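Local coordinates for protein beta-fructofuranosidase (Bifidobacterium adolescentis, PDB 6NOB) that probably hydrolyses terminal, non-reducing beta-D-fructofuranosides such as sucrose, releasing fructose, at residues 510-515 with 613-618; 533-538 with 547-552; 517-522 with 630-635. All coordinates share one frame; numbering follows the deposited sequence.

Contact 1 of 3, residues 510-515 with 613-618; sequences DMVVTA and DGELRI
Met511, Val513 and Ala515 face Ile618, Leu616 and Gly614 as the hydrogen-bonded pairs of an antiparallel ladder, joined by six backbone bonds, with the strand axes 4.3 Å apart at closest approach. The face carrying Val512 and Arg617 holds a salt-bridge network. Arg617 has CG anti to its backbone N (chi1 -167°), and its chain bends at chi3 (-75°), with the guanidinium then beside Val512; Val512 CG2 sits over one face, toward the rim, 3.6 Å from Arg617 CZ. In the guanidinium plane, Arg617 NH1, which also bridges Asp507, donates to the anti lone pair of Asp510 OD2 at 2.9 Å, although the two planes are turned 67° apart. Arg617 NE and NH2 grip Glu615 OE2 side-on, both from the same face of the carboxylate, with NH2 at 3.0 Å from OE2. These bonds fix the rotation of the guanidinium. Glu615 OE1 takes a bond from a water that also meets Thr514 OG1. On the other face, Val513 CB and Leu616 CB pack at 4.2 Å. Strand 505-507 flanks 510-515 and strand 532-540 flanks 614-620, while Leu616 and Ile618 lean on strand 519-526 of the opposing sheet in the C-terminal beta-sandwich expected of this family.

Contact 2 of 3, residues 533-538 with 547-552; sequences IMVLAK and PTELLL
Leu550 stands opposite two residues, Leu536 and Ala537, making a classic beta bulge in the antiparallel hairpin of strands 532-540 and 547-555. Leu550 O serves both donors of the bulge: Leu536 N at 2.8 Å, and Ala537 N by a weak bond at 3.4 Å. In return Leu550 N reaches Ala537 O at 2.8 Å. Beyond the bulge, Met534 and Leu552 exchange two backbone bonds, the shorter from Met534 N to Leu552 O at 2.7 Å. Polar groups turned from the hairpin partner find mates outside it: Val535 bonds to the backbone of Arg617, Leu551 to that of Val562, and Leu536 O accepts the hydroxyl of Tyr520. Leu536 has CG anti to its carbonyl carbon (chi1 -48°), and its CD1 lies 4.1 Å from Leu550 CG; the side chain also touches Leu561 and Leu616. An alanine here would probably open a gap between Leu550, Leu561 and Leu616, where CG and both methyls are now packed. On the other face, Val535 CG2 and Leu551 CD2 meet at 3.6 Å, their side chains side by side. Lys538 and Glu549 also run alongside each other, yet Lys538 NZ stays 4.2 Å from Glu549 OE2, too far for a salt bridge.

Contact 3 of 3, residues 517-522 with 630-635; sequences GNAYYA and RALNGI
Tyr521 and Arg630 form an antiparallel hydrogen-bonded pair and, with Leu632, bury the most surface here. Tyr521 N donates to Arg630 O at 2.7 Å, and Arg630 N returns a bond to Tyr521 O at 2.8 Å. Both side chains leave the sheet on the same face. Tyr521 has CG anti to its backbone N (chi1 158°), and Arg630 CB lies near the plane of the tyrosine ring, at its edge, 4.3 Å from Tyr521 CD1. From CB onward the arginine is extended, and its NH2 forms a salt bridge with Asp628 in its own strand, while the tyrosine hydroxyl is held by Glu584 OE2 and the tyrosine ring makes a T-shaped (edge-to-face) contact with Phe586. These residues belong to the six-stranded antiparallel sheet of the C-terminal beta-sandwich, in which strand 519-526 lies between strands 624-632 and 582-588; helix 491-497 adds Tyr494 against Tyr521 and Leu497 against Leu632. Leu632, at the end of its strand, points toward strand 519-526. Its N donates to Ala519 O at 2.9 Å from well above the carbonyl plane, and Leu632 CB comes close over the same peptide, 3.4 Å from Ala519 C. The methyl Ala519 CB lies 3.9 Å from Leu632 CB, and Leu632 CD1 reaches Tyr521 CB at 4.3 Å. Between these pairs Tyr520 touches Arg630 O with its CB at 3.5 Å, but its side chain starts out away from the 630-635 segment, with CG between the backbone N and the carbonyl carbon (chi1 66°), and it packs on Leu616 in the opposing sheet, where its hydroxyl bonds to Leu536 O.

From the N terminus, the chain lays down 510-515, then 517-522, then the hairpin of 533-538 and 547-552, and returns through 613-618 and 630-635 close to its C-terminal end. Contact 2 closes the shortest loop, with eight residues between its segments, and nests inside the far longer loops closed by contacts 1 and 3. Those two cross, because their segments alternate along the chain. Contacts 1 and 2 lie in one sheet, with strands 614-620 and 532-540 as neighbours in it; contact 3 lies in the other. Among the places where the sheets meet, Ala515 CB packs on Tyr520 CD1 and Leu616 CD2 on Ala522 CB.

Contact 1 of 3, residues 510-515 with 613-618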
loop_
_atom_site.group_PDB
_atom_site.type_symbol
_atom_site.label_atom_id
_atom_site.label_comp_id
_atom_site.label_asym_id
_atom_site.label_seq_id
_atom_site.Cartn_x
_atom_site.Cartn_y
_atom_site.Cartn_z
ATOM N N ASP A 510 30.851 22.132 2.086
ATOM C CA ASP A 510 29.934 21.037 1.809
ATOM C C ASP A 510 30.488 19.736 2.373
ATOM O O ASP A 510 31.684 19.454 2.257
ATOM C CB ASP A 510 29.708 20.886 0.301
ATOM C CG ASP A 510 28.596 21.775 -0.219
ATOM O OD1 ASP A 510 27.986 22.506 0.585
ATOM O OD2 ASP A 510 28.328 21.738 -1.438
ATOM N N MET A 511 29.613 18.951 2.990
ATOM C CA MET A 511 29.923 17.577 3.362
ATOM C C MET A 511 29.354 16.657 2.291
ATOM O O MET A 511 28.171 16.759 1.946
ATOM C CB MET A 511 29.349 17.231 4.736
ATOM C CG MET A 511 29.871 18.113 5.862
ATOM S SD MET A 511 29.315 17.586 7.495
ATOM C CE MET A 511 30.019 18.871 8.528
ATOM N N VAL A 512 30.195 15.776 1.755
ATOM C CA VAL A 512 29.850 14.965 0.593
ATOM C C VAL A 512 30.022 13.495 0.948
ATOM O O VAL A 512 31.034 13.106 1.544
ATOM C CB VAL A 512 30.707 15.337 -0.633
ATOM C CG1 VAL A 512 30.342 14.468 -1.826
ATOM C CG2 VAL A 512 30.536 16.812 -0.974
ATOM N N VAL A 513 29.031 12.685 0.584
ATOM C CA VAL A 513 29.069 11.237 0.755
ATOM C C VAL A 513 28.692 10.601 -0.577
ATOM O O VAL A 513 27.616 10.882 -1.119
ATOM C CB VAL A 513 28.121 10.757 1.867
ATOM C CG1 VAL A 513 27.966 9.244 1.816
ATOM C CG2 VAL A 513 28.633 11.193 3.229
ATOM N N THR A 514 29.573 9.754 -1.106
ATOM C CA THR A 514 29.271 9.004 -2.319
ATOM C C THR A 514 28.456 7.767 -1.966
ATOM O O THR A 514 28.837 6.992 -1.084
ATOM C CB THR A 514 30.556 8.604 -3.045
ATOM O OG1 THR A 514 31.298 9.780 -3.389
ATOM C CG2 THR A 514 30.232 7.833 -4.317
ATOM N N ALA A 515 27.331 7.583 -2.658
ATOM C CA ALA A 515 26.409 6.504 -2.339
ATOM C C ALA A 515 26.535 5.391 -3.366
ATOM O O ALA A 515 26.098 5.571 -4.513
ATOM C CB ALA A 515 24.976 7.025 -2.296
ATOM N N ASP A 613 26.000 5.249 -9.188
ATOM C CA ASP A 613 26.282 5.828 -7.885
ATOM C C ASP A 613 25.506 7.124 -7.678
ATOM O O ASP A 613 25.222 7.863 -8.624
ATOM C CB ASP A 613 27.780 6.092 -7.729
ATOM C CG ASP A 613 28.586 4.813 -7.596
ATOM O OD1 ASP A 613 27.978 3.741 -7.389
ATOM O OD2 ASP A 613 29.830 4.885 -7.704
ATOM N N GLY A 614 25.162 7.386 -6.417
ATOM C CA GLY A 614 24.551 8.629 -6.012
ATOM C C GLY A 614 25.503 9.497 -5.210
ATOM O O GLY A 614 26.709 9.254 -5.140
ATOM N N GLU A 615 24.932 10.529 -4.593
ATOM C CA GLU A 615 25.722 11.458 -3.796
ATOM C C GLU A 615 24.808 12.202 -2.834
ATOM O O GLU A 615 23.720 12.642 -3.214
ATOM C CB GLU A 615 26.483 12.452 -4.682
ATOM C CG GLU A 615 26.967 13.701 -3.953
ATOM C CD GLU A 615 28.064 14.438 -4.704
ATOM O OE1 GLU A 615 29.153 13.852 -4.894
ATOM O OE2 GLU A 615 27.844 15.603 -5.096
ATOM N N LEU A 616 25.260 12.331 -1.589
ATOM C CA LEU A 616 24.584 13.115 -0.565
ATOM C C LEU A 616 25.431 14.336 -0.244
ATOM O O LEU A 616 26.634 14.210 0.010
ATOM C CB LEU A 616 24.351 12.285 0.699
ATOM C CG LEU A 616 23.920 13.059 1.944
ATOM C CD1 LEU A 616 22.521 13.636 1.762
ATOM C CD2 LEU A 616 23.986 12.170 3.175
ATOM N N ARG A 617 24.808 15.512 -0.257
ATOM C CA ARG A 617 25.507 16.772 -0.044
ATOM C C ARG A 617 24.805 17.535 1.067
ATOM O O ARG A 617 23.582 17.701 1.030
ATOM C CB ARG A 617 25.548 17.598 -1.335
ATOM C CG ARG A 617 26.502 18.776 -1.309
ATOM C CD ARG A 617 26.777 19.287 -2.718
ATOM N NE ARG A 617 27.674 18.402 -3.458
ATOM C CZ ARG A 617 28.977 18.617 -3.612
ATOM N NH1 ARG A 617 29.543 19.691 -3.076
ATOM N NH2 ARG A 617 29.716 17.758 -4.301
ATOM N N ILE A 618 25.574 17.989 2.056
ATOM C CA ILE A 618 25.030 18.611 3.257
ATOM C C ILE A 618 25.744 19.934 3.493
ATOM O O ILE A 618 26.978 19.992 3.465
ATOM C CB ILE A 618 25.172 17.699 4.491
ATOM C CG1 ILE A 618 24.514 16.344 4.232
ATOM C CG2 ILE A 618 24.568 18.359 5.722
ATOM C CD1 ILE A 618 24.990 15.258 5.162
HETATM O O HOH W 1 30.143 11.427 -5.639
#

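Contact 2 of 3, residues 533-538 with 547-552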
loop_
_atom_site.group_PDB
_atom_site.type_symbol
_atom_site.label_atom_id
_atom_site.label_comp_id
_atom_site.label_asym_id
_atom_site.label_seq_id
_atom_site.Cartn_x
_atom_site.Cartn_y
_atom_site.Cartn_z
ATOM N N ILE A 533 20.641 22.998 3.629
ATOM C CA ILE A 533 20.259 22.322 2.395
ATOM C C ILE A 533 20.927 20.952 2.356
ATOM O O ILE A 533 22.108 20.813 2.690
ATOM C CB ILE A 533 20.635 23.161 1.154
ATOM C CG1 ILE A 533 20.278 22.414 -0.132
ATOM C CG2 ILE A 533 22.111 23.534 1.174
ATOM C CD1 ILE A 533 19.811 23.326 -1.243
ATOM N N MET A 534 20.159 19.938 1.959
ATOM C CA MET A 534 20.659 18.576 1.806
ATOM C C MET A 534 20.264 18.072 0.423
ATOM O O MET A 534 19.084 17.814 0.167
ATOM C CB MET A 534 20.112 17.655 2.900
ATOM C CG MET A 534 20.790 17.818 4.255
ATOM S SD MET A 534 19.994 16.867 5.568
ATOM C CE MET A 534 20.384 15.190 5.071
ATOM N N VAL A 535 21.245 17.943 -0.467
ATOM C CA VAL A 535 21.023 17.361 -1.788
ATOM C C VAL A 535 20.978 15.845 -1.623
ATOM O O VAL A 535 21.993 15.214 -1.324
ATOM C CB VAL A 535 22.114 17.779 -2.779
ATOM C CG1 VAL A 535 21.919 17.079 -4.116
ATOM C CG2 VAL A 535 22.129 19.292 -2.952
ATOM N N LEU A 536 19.797 15.257 -1.814
ATOM C CA LEU A 536 19.624 13.829 -1.579
ATOM C C LEU A 536 19.868 12.995 -2.832
ATOM O O LEU A 536 20.448 11.908 -2.746
ATOM C CB LEU A 536 18.220 13.554 -1.035
ATOM C CG LEU A 536 17.743 14.436 0.123
ATOM C CD1 LEU A 536 16.335 14.046 0.550
ATOM C CD2 LEU A 536 18.704 14.355 1.302
ATOM N N ALA A 537 19.435 13.478 -3.995
ATOM C CA ALA A 537 19.588 12.721 -5.228
ATOM C C ALA A 537 19.378 13.643 -6.418
ATOM O O ALA A 537 18.731 14.689 -6.317
ATOM C CB ALA A 537 18.609 11.545 -5.295
ATOM N N LYS A 538 19.945 13.232 -7.549
ATOM C CA LYS A 538 19.758 13.903 -8.824
ATOM C C LYS A 538 19.348 12.866 -9.858
ATOM O O LYS A 538 19.565 11.664 -9.683
ATOM C CB LYS A 538 21.031 14.627 -9.288
ATOM C CG LYS A 538 21.330 15.920 -8.550
ATOM C CD LYS A 538 22.822 16.223 -8.544
ATOM C CE LYS A 538 23.080 17.721 -8.476
ATOM N NZ LYS A 538 24.392 18.040 -7.841
ATOM N N PRO A 547 16.600 17.824 -16.164
ATOM C CA PRO A 547 17.325 17.442 -14.946
ATOM C C PRO A 547 16.435 17.588 -13.718
ATOM O O PRO A 547 15.703 18.570 -13.574
ATOM C CB PRO A 547 18.499 18.427 -14.909
ATOM C CG PRO A 547 18.660 18.885 -16.331
ATOM C CD PRO A 547 17.279 18.900 -16.907
ATOM N N THR A 548 16.494 16.596 -12.829
ATOM C CA THR A 548 15.767 16.661 -11.570
ATOM C C THR A 548 16.750 16.708 -10.408
ATOM O O THR A 548 17.881 16.217 -10.503
ATOM C CB THR A 548 14.821 15.475 -11.373
ATOM O OG1 THR A 548 15.553 14.244 -11.417
ATOM C CG2 THR A 548 13.766 15.471 -12.468
ATOM N N GLU A 549 16.295 17.290 -9.300
ATOM C CA GLU A 549 17.099 17.415 -8.094
ATOM C C GLU A 549 16.183 17.266 -6.892
ATOM O O GLU A 549 15.117 17.887 -6.846
ATOM C CB GLU A 549 17.831 18.763 -8.054
ATOM C CG GLU A 549 19.030 18.783 -7.129
ATOM C CD GLU A 549 19.737 20.124 -7.108
ATOM O OE1 GLU A 549 19.114 21.143 -7.476
ATOM O OE2 GLU A 549 20.923 20.153 -6.720
ATOM N N LEU A 550 16.591 16.435 -5.936
ATOM C CA LEU A 550 15.812 16.151 -4.738
ATOM C C LEU A 550 16.542 16.722 -3.530
ATOM O O LEU A 550 17.679 16.330 -3.247
ATOM C CB LEU A 550 15.590 14.648 -4.573
ATOM C CG LEU A 550 14.849 14.198 -3.312
ATOM C CD1 LEU A 550 13.441 14.764 -3.303
ATOM C CD2 LEU A 550 14.824 12.679 -3.210
ATOM N N LEU A 551 15.889 17.638 -2.818
ATOM C CA LEU A 551 16.503 18.327 -1.694
ATOM C C LEU A 551 15.622 18.241 -0.458
ATOM O O LEU A 551 14.394 18.185 -0.550
ATOM C CB LEU A 551 16.750 19.811 -1.995
ATOM C CG LEU A 551 17.204 20.221 -3.391
ATOM C CD1 LEU A 551 17.142 21.733 -3.525
ATOM C CD2 LEU A 551 18.608 19.717 -3.652
ATOM N N LEU A 552 16.273 18.229 0.701
ATOM C CA LEU A 552 15.669 18.686 1.943
ATOM C C LEU A 552 16.281 20.042 2.263
ATOM O O LEU A 552 17.505 20.161 2.375
ATOM C CB LEU A 552 15.900 17.707 3.092
ATOM C CG LEU A 552 15.086 18.060 4.340
ATOM C CD1 LEU A 552 13.616 17.688 4.162
ATOM C CD2 LEU A 552 15.669 17.418 5.587
#

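Contact 3 of 3, residues 517-522 with 630-635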
loop_
_atom_site.group_PDB
_atom_site.type_symbol
_atom_site.label_atom_id
_atom_site.label_comp_id
_atom_site.label_asym_id
_atom_site.label_seq_id
_atom_site.Cartn_x
_atom_site.Cartn_y
_atom_site.Cartn_z
ATOM N N GLY A 517 25.612 2.472 -5.676
ATOM C CA GLY A 517 24.329 2.011 -6.169
ATOM C C GLY A 517 23.170 2.948 -5.920
ATOM O O GLY A 517 22.018 2.546 -6.112
ATOM N N ASN A 518 23.445 4.184 -5.495
ATOM C CA ASN A 518 22.419 5.191 -5.210
ATOM C C ASN A 518 21.381 4.677 -4.214
ATOM O O ASN A 518 20.185 4.953 -4.335
ATOM C CB ASN A 518 21.744 5.682 -6.491
ATOM C CG ASN A 518 21.320 7.134 -6.398
ATOM O OD1 ASN A 518 21.343 7.725 -5.317
ATOM N ND2 ASN A 518 20.938 7.721 -7.531
ATOM N N ALA A 519 21.843 3.928 -3.215
ATOM C CA ALA A 519 20.989 3.446 -2.136
ATOM C C ALA A 519 21.756 3.604 -0.835
ATOM O O ALA A 519 22.781 2.947 -0.639
ATOM C CB ALA A 519 20.583 1.985 -2.354
ATOM N N TYR A 520 21.267 4.472 0.051
ATOM C CA TYR A 520 22.014 4.804 1.255
ATOM C C TYR A 520 21.063 5.171 2.386
ATOM O O TYR A 520 19.869 5.404 2.183
ATOM C CB TYR A 520 22.993 5.958 1.003
ATOM C CG TYR A 520 22.322 7.277 0.679
ATOM C CD1 TYR A 520 21.981 7.602 -0.628
ATOM C CD2 TYR A 520 22.033 8.199 1.679
ATOM C CE1 TYR A 520 21.372 8.808 -0.933
ATOM C CE2 TYR A 520 21.422 9.404 1.387
ATOM C CZ TYR A 520 21.096 9.703 0.079
ATOM O OH TYR A 520 20.488 10.903 -0.218
ATOM N N TYR A 521 21.629 5.234 3.587
ATOM C CA TYR A 521 20.965 5.735 4.778
ATOM C C TYR A 521 21.810 6.864 5.350
ATOM O O TYR A 521 23.043 6.802 5.309
ATOM C CB TYR A 521 20.779 4.609 5.811
ATOM C CG TYR A 521 20.605 5.069 7.243
ATOM C CD1 TYR A 521 21.702 5.246 8.078
ATOM C CD2 TYR A 521 19.340 5.310 7.763
ATOM C CE1 TYR A 521 21.544 5.665 9.386
ATOM C CE2 TYR A 521 19.175 5.722 9.068
ATOM C CZ TYR A 521 20.278 5.900 9.875
ATOM O OH TYR A 521 20.114 6.316 11.176
ATOM N N ALA A 522 21.159 7.899 5.878
ATOM C CA ALA A 522 21.888 9.015 6.470
ATOM C C ALA A 522 21.196 9.493 7.736
ATOM O O ALA A 522 19.975 9.679 7.748
ATOM C CB ALA A 522 22.028 10.174 5.480
ATOM N N ARG A 630 25.487 5.520 5.693
ATOM C CA ARG A 630 25.763 4.108 5.469
ATOM C C ARG A 630 25.119 3.660 4.166
ATOM O O ARG A 630 24.050 4.144 3.784
ATOM C CB ARG A 630 25.241 3.229 6.622
ATOM C CG ARG A 630 25.754 3.617 8.000
ATOM C CD ARG A 630 25.174 2.740 9.095
ATOM N NE ARG A 630 25.136 3.452 10.369
ATOM C CZ ARG A 630 24.958 2.873 11.552
ATOM N NH1 ARG A 630 24.802 1.558 11.639
ATOM N NH2 ARG A 630 24.936 3.613 12.652
ATOM N N ALA A 631 25.777 2.718 3.495
ATOM C CA ALA A 631 25.204 2.099 2.310
ATOM C C ALA A 631 23.960 1.300 2.679
ATOM O O ALA A 631 23.869 0.711 3.759
ATOM C CB ALA A 631 26.230 1.189 1.633
ATOM N N LEU A 632 22.990 1.283 1.768
ATOM C CA LEU A 632 21.739 0.570 1.987
ATOM C C LEU A 632 21.799 -0.788 1.299
ATOM O O LEU A 632 22.178 -0.881 0.128
ATOM C CB LEU A 632 20.547 1.381 1.472
ATOM C CG LEU A 632 19.170 1.012 2.033
ATOM C CD1 LEU A 632 19.050 1.443 3.487
ATOM C CD2 LEU A 632 18.068 1.640 1.204
ATOM N N ASN A 633 21.429 -1.835 2.033
ATOM C CA ASN A 633 21.405 -3.177 1.475
ATOM C C ASN A 633 20.186 -3.365 0.574
ATOM O O ASN A 633 19.231 -2.583 0.595
ATOM C CB ASN A 633 21.373 -4.226 2.585
ATOM C CG ASN A 633 22.631 -4.233 3.424
ATOM O OD1 ASN A 633 23.737 -4.051 2.915
ATOM N ND2 ASN A 633 22.468 -4.450 4.723
ATOM N N GLY A 634 20.225 -4.436 -0.220
ATOM C CA GLY A 634 19.077 -4.876 -0.977
ATOM C C GLY A 634 18.440 -6.091 -0.328
ATOM O O GLY A 634 19.062 -6.773 0.485
ATOM N N ILE A 635 17.186 -6.356 -0.694
ATOM C CA ILE A 635 16.406 -7.429 -0.086
ATOM C C ILE A 635 16.242 -8.630 -1.001
ATOM O O ILE A 635 15.623 -9.622 -0.590
ATOM C CB ILE A 635 15.026 -6.926 0.378
ATOM C CG1 ILE A 635 14.169 -6.530 -0.824
ATOM C CG2 ILE A 635 15.179 -5.762 1.341
ATOM C CD1 ILE A 635 12.729 -6.237 -0.478
#